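Local coordinates for DNA repair protein RecO (Deinococcus radiodurans, PDB 1U5K) that is probably involved in DNA repair and recombination through the RecF pathway, and carries a zinc ion bound by four cysteines, at residues D128-Y138 with R211-E219. Residues are numbered along the deposited sequence; the frame is centred on the assembly and turned at random.
Sequences DPEWVALVMSY and RPALWRALE
R211, at the start of segment 211-219, reaches across to the N-terminal end of helix 129-138, where it binds two carboxylates, that of the N-cap D128 and that of E130. Its CB and CG lie against L134 CD1; CD packs over one face of the E130 carboxylate, and NE hydrogen-bonds to V206 O. The chain runs extended from CG to NE (chi2 179°, chi3 -168°), which carries the guanidinium to D128 end-on, NH1 to OD1 at 3.0 Å and NH2 to OD2 at 2.8 Å, with the two flat groups nearly coplanar. NH1 also donates to E130 OE1 at 3.0 Å in a second salt bridge, approaching from the face that CD covers, while W131 CB and CE3 cover one guanidinium face. The other E130 oxygen, OE2, accepts from W215 NE1 (2.9 Å), close to the indole plane. W215 is a knob in the hole formed by E130, A133, L134 and S137, and L134 CD2 sits 3.4 Å from the centroid of its six-membered ring, a CH-pi contact almost on the ring normal. Further along, Y138 OH donates to L214 O at 2.6 Å, a carbonyl that also takes the helical bond from L218 N, and L218 CD1 lies over the tyrosine face. The segment axes, inclined at 33°, come no closer than 11.0 Å, a gap bridged by these large side chains. L214 continues onto helix 184-192, A133 and S137 onto helix 86-102, joining helices of the C-terminal region away from the zinc site. D128, which also weakly caps its own helix, and E130 would together favour a charged R211 in this buried contact, with both carboxylates probably ionised.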
loop_
_atom_site.group_PDB
_atom_site.type_symbol
_atom_site.label_atom_id
_atom_site.label_comp_id
_atom_site.label_asym_id
_atom_site.label_seq_id
_atom_site.Cartn_x
_atom_site.Cartn_y
_atom_site.Cartn_z
ATOM N N ASP A 128 -15.571 -18.801 -9.905
ATOM C CA ASP A 128 -15.214 -18.400 -8.551
ATOM C C ASP A 128 -13.766 -17.872 -8.562
ATOM O O ASP A 128 -12.813 -18.590 -8.241
ATOM C CB ASP A 128 -15.378 -19.631 -7.663
ATOM C CG ASP A 128 -15.279 -19.322 -6.190
ATOM O OD1 ASP A 128 -14.849 -18.214 -5.796
ATOM O OD2 ASP A 128 -15.614 -20.190 -5.363
ATOM N N PRO A 129 -13.586 -16.636 -9.008
ATOM C CA PRO A 129 -12.230 -16.087 -9.099
ATOM C C PRO A 129 -11.540 -15.940 -7.746
ATOM O O PRO A 129 -10.327 -16.127 -7.755
ATOM C CB PRO A 129 -12.405 -14.778 -9.861
ATOM C CG PRO A 129 -13.785 -14.421 -9.626
ATOM C CD PRO A 129 -14.588 -15.704 -9.563
ATOM N N GLU A 130 -12.255 -15.723 -6.645
ATOM C CA GLU A 130 -11.611 -15.707 -5.337
ATOM C C GLU A 130 -10.901 -17.038 -5.105
ATOM O O GLU A 130 -9.765 -17.065 -4.617
ATOM C CB GLU A 130 -12.575 -15.430 -4.179
ATOM C CG GLU A 130 -11.818 -15.351 -2.860
ATOM C CD GLU A 130 -12.685 -15.300 -1.626
ATOM O OE1 GLU A 130 -13.858 -15.678 -1.766
ATOM O OE2 GLU A 130 -12.240 -14.875 -0.532
ATOM N N TRP A 131 -11.566 -18.136 -5.465
ATOM C CA TRP A 131 -11.025 -19.463 -5.222
ATOM C C TRP A 131 -9.800 -19.708 -6.109
ATOM O O TRP A 131 -8.819 -20.325 -5.680
ATOM C CB TRP A 131 -12.055 -20.591 -5.376
ATOM C CG TRP A 131 -11.499 -21.910 -4.959
ATOM C CD1 TRP A 131 -11.333 -23.003 -5.742
ATOM C CD2 TRP A 131 -11.002 -22.268 -3.666
ATOM N NE1 TRP A 131 -10.746 -24.014 -5.024
ATOM C CE2 TRP A 131 -10.546 -23.598 -3.740
ATOM C CE3 TRP A 131 -10.896 -21.597 -2.440
ATOM C CZ2 TRP A 131 -9.982 -24.268 -2.651
ATOM C CZ3 TRP A 131 -10.307 -22.239 -1.383
ATOM C CH2 TRP A 131 -9.892 -23.576 -1.481
ATOM N N VAL A 132 -9.857 -19.243 -7.351
ATOM C CA VAL A 132 -8.680 -19.323 -8.218
ATOM C C VAL A 132 -7.504 -18.626 -7.526
ATOM O O VAL A 132 -6.400 -19.166 -7.450
ATOM C CB VAL A 132 -8.947 -18.727 -9.608
ATOM C CG1 VAL A 132 -7.730 -18.784 -10.509
ATOM C CG2 VAL A 132 -10.087 -19.469 -10.320
ATOM N N ALA A 133 -7.740 -17.429 -7.005
ATOM C CA ALA A 133 -6.655 -16.652 -6.410
ATOM C C ALA A 133 -6.105 -17.293 -5.142
ATOM O O ALA A 133 -4.889 -17.311 -4.971
ATOM C CB ALA A 133 -7.094 -15.212 -6.154
ATOM N N LEU A 134 -6.963 -17.835 -4.278
ATOM C CA LEU A 134 -6.522 -18.596 -3.119
ATOM C C LEU A 134 -5.610 -19.743 -3.521
ATOM O O LEU A 134 -4.496 -19.901 -3.018
ATOM C CB LEU A 134 -7.667 -19.109 -2.244
ATOM C CG LEU A 134 -8.080 -18.141 -1.152
ATOM C CD1 LEU A 134 -9.361 -18.628 -0.525
ATOM C CD2 LEU A 134 -6.990 -17.845 -0.108
ATOM N N VAL A 135 -6.080 -20.530 -4.476
ATOM C CA VAL A 135 -5.374 -21.723 -4.905
ATOM C C VAL A 135 -4.022 -21.385 -5.514
ATOM O O VAL A 135 -3.022 -22.004 -5.175
ATOM C CB VAL A 135 -6.231 -22.557 -5.872
ATOM C CG1 VAL A 135 -5.405 -23.623 -6.542
ATOM C CG2 VAL A 135 -7.375 -23.157 -5.100
ATOM N N MET A 136 -4.005 -20.370 -6.370
ATOM C CA MET A 136 -2.839 -20.003 -7.149
ATOM C C MET A 136 -1.813 -19.307 -6.260
ATOM O O MET A 136 -0.616 -19.563 -6.359
ATOM C CB MET A 136 -3.260 -19.107 -8.317
ATOM C CG MET A 136 -4.145 -19.853 -9.321
ATOM S SD MET A 136 -3.317 -21.237 -10.074
ATOM C CE MET A 136 -2.446 -20.464 -11.239
ATOM N N SER A 137 -2.287 -18.462 -5.356
ATOM C CA SER A 137 -1.380 -17.812 -4.426
ATOM C C SER A 137 -0.651 -18.822 -3.516
ATOM O O SER A 137 0.584 -18.775 -3.371
ATOM C CB SER A 137 -2.105 -16.603 -3.802
ATOM O OG SER A 137 -2.924 -17.070 -2.752
ATOM N N TYR A 138 -1.354 -19.828 -3.001
ATOM C CA TYR A 138 -0.717 -20.876 -2.204
ATOM C C TYR A 138 0.225 -21.742 -3.040
ATOM O O TYR A 138 1.347 -22.060 -2.624
ATOM C CB TYR A 138 -1.752 -21.731 -1.462
ATOM C CG TYR A 138 -2.186 -21.223 -0.119
ATOM C CD1 TYR A 138 -3.150 -20.235 -0.017
ATOM C CD2 TYR A 138 -1.622 -21.715 1.069
ATOM C CE1 TYR A 138 -3.529 -19.759 1.219
ATOM C CE2 TYR A 138 -2.032 -21.273 2.314
ATOM C CZ TYR A 138 -2.989 -20.279 2.384
ATOM O OH TYR A 138 -3.448 -19.784 3.584
ATOM N N ARG A 211 -12.958 -18.923 4.168
ATOM C CA ARG A 211 -11.888 -18.331 3.383
ATOM C C ARG A 211 -11.090 -17.239 4.091
ATOM O O ARG A 211 -9.882 -17.194 3.887
ATOM C CB ARG A 211 -12.408 -17.864 2.032
ATOM C CG ARG A 211 -12.786 -19.002 1.116
ATOM C CD ARG A 211 -13.328 -18.513 -0.199
ATOM N NE ARG A 211 -13.937 -19.617 -0.920
ATOM C CZ ARG A 211 -14.413 -19.579 -2.157
ATOM N NH1 ARG A 211 -14.374 -18.457 -2.854
ATOM N NH2 ARG A 211 -14.884 -20.694 -2.700
ATOM N N PRO A 212 -11.707 -16.369 4.887
ATOM C CA PRO A 212 -10.927 -15.367 5.624
ATOM C C PRO A 212 -9.770 -15.998 6.403
ATOM O O PRO A 212 -8.682 -15.426 6.405
ATOM C CB PRO A 212 -11.976 -14.672 6.503
ATOM C CG PRO A 212 -13.226 -14.784 5.674
ATOM C CD PRO A 212 -13.152 -16.185 5.101
ATOM N N ALA A 213 -9.969 -17.167 7.005
ATOM C CA ALA A 213 -8.898 -17.897 7.678
ATOM C C ALA A 213 -7.713 -18.212 6.760
ATOM O O ALA A 213 -6.551 -18.042 7.147
ATOM C CB ALA A 213 -9.436 -19.175 8.271
ATOM N N LEU A 214 -8.029 -18.653 5.545
ATOM C CA LEU A 214 -7.035 -18.918 4.510
ATOM C C LEU A 214 -6.266 -17.679 4.049
ATOM O O LEU A 214 -5.043 -17.744 3.909
ATOM C CB LEU A 214 -7.664 -19.624 3.317
ATOM C CG LEU A 214 -8.276 -20.994 3.622
ATOM C CD1 LEU A 214 -8.897 -21.581 2.366
ATOM C CD2 LEU A 214 -7.167 -21.908 4.122
ATOM N N TRP A 215 -6.966 -16.565 3.851
ATOM C CA TRP A 215 -6.323 -15.319 3.472
ATOM C C TRP A 215 -5.425 -14.850 4.601
ATOM O O TRP A 215 -4.320 -14.377 4.350
ATOM C CB TRP A 215 -7.310 -14.205 3.123
ATOM C CG TRP A 215 -7.918 -14.378 1.780
ATOM C CD1 TRP A 215 -9.247 -14.588 1.525
ATOM C CD2 TRP A 215 -7.249 -14.404 0.512
ATOM N NE1 TRP A 215 -9.441 -14.727 0.177
ATOM C CE2 TRP A 215 -8.238 -14.609 -0.471
ATOM C CE3 TRP A 215 -5.919 -14.289 0.100
ATOM C CZ2 TRP A 215 -7.937 -14.709 -1.825
ATOM C CZ3 TRP A 215 -5.621 -14.382 -1.257
ATOM C CH2 TRP A 215 -6.626 -14.619 -2.203
ATOM N N ARG A 216 -5.882 -14.995 5.839
ATOM C CA ARG A 216 -5.137 -14.497 6.987
ATOM C C ARG A 216 -3.831 -15.249 7.171
ATOM O O ARG A 216 -2.786 -14.647 7.409
ATOM C CB ARG A 216 -5.976 -14.499 8.262
ATOM C CG ARG A 216 -6.916 -13.301 8.360
ATOM C CD ARG A 216 -7.427 -12.998 9.764
ATOM N NE ARG A 216 -8.065 -14.191 10.313
ATOM C CZ ARG A 216 -9.339 -14.515 10.126
ATOM N NH1 ARG A 216 -10.150 -13.720 9.439
ATOM N NH2 ARG A 216 -9.803 -15.640 10.651
ATOM N N ALA A 217 -3.884 -16.564 7.019
ATOM C CA ALA A 217 -2.717 -17.402 7.209
ATOM C C ALA A 217 -1.675 -17.072 6.145
ATOM O O ALA A 217 -0.487 -16.928 6.457
ATOM C CB ALA A 217 -3.119 -18.838 7.153
ATOM N N LEU A 218 -2.151 -16.905 4.916
ATOM C CA LEU A 218 -1.304 -16.526 3.794
ATOM C C LEU A 218 -0.577 -15.207 4.069
ATOM O O LEU A 218 0.635 -15.146 3.869
ATOM C CB LEU A 218 -2.104 -16.475 2.493
ATOM C CG LEU A 218 -1.342 -16.041 1.242
ATOM C CD1 LEU A 218 -0.369 -17.109 0.894
ATOM C CD2 LEU A 218 -2.293 -15.687 0.099
ATOM N N GLU A 219 -1.299 -14.195 4.553
ATOM C CA GLU A 219 -0.764 -12.870 4.837
ATOM C C GLU A 219 0.309 -12.905 5.924
ATOM O O GLU A 219 1.362 -12.301 5.754
ATOM C CB GLU A 219 -1.877 -11.917 5.276
ATOM C CG GLU A 219 -2.806 -11.480 4.161
ATOM C CD GLU A 219 -3.874 -10.505 4.636
ATOM O OE1 GLU A 219 -3.673 -9.292 4.481
ATOM O OE2 GLU A 219 -4.902 -10.918 5.202
#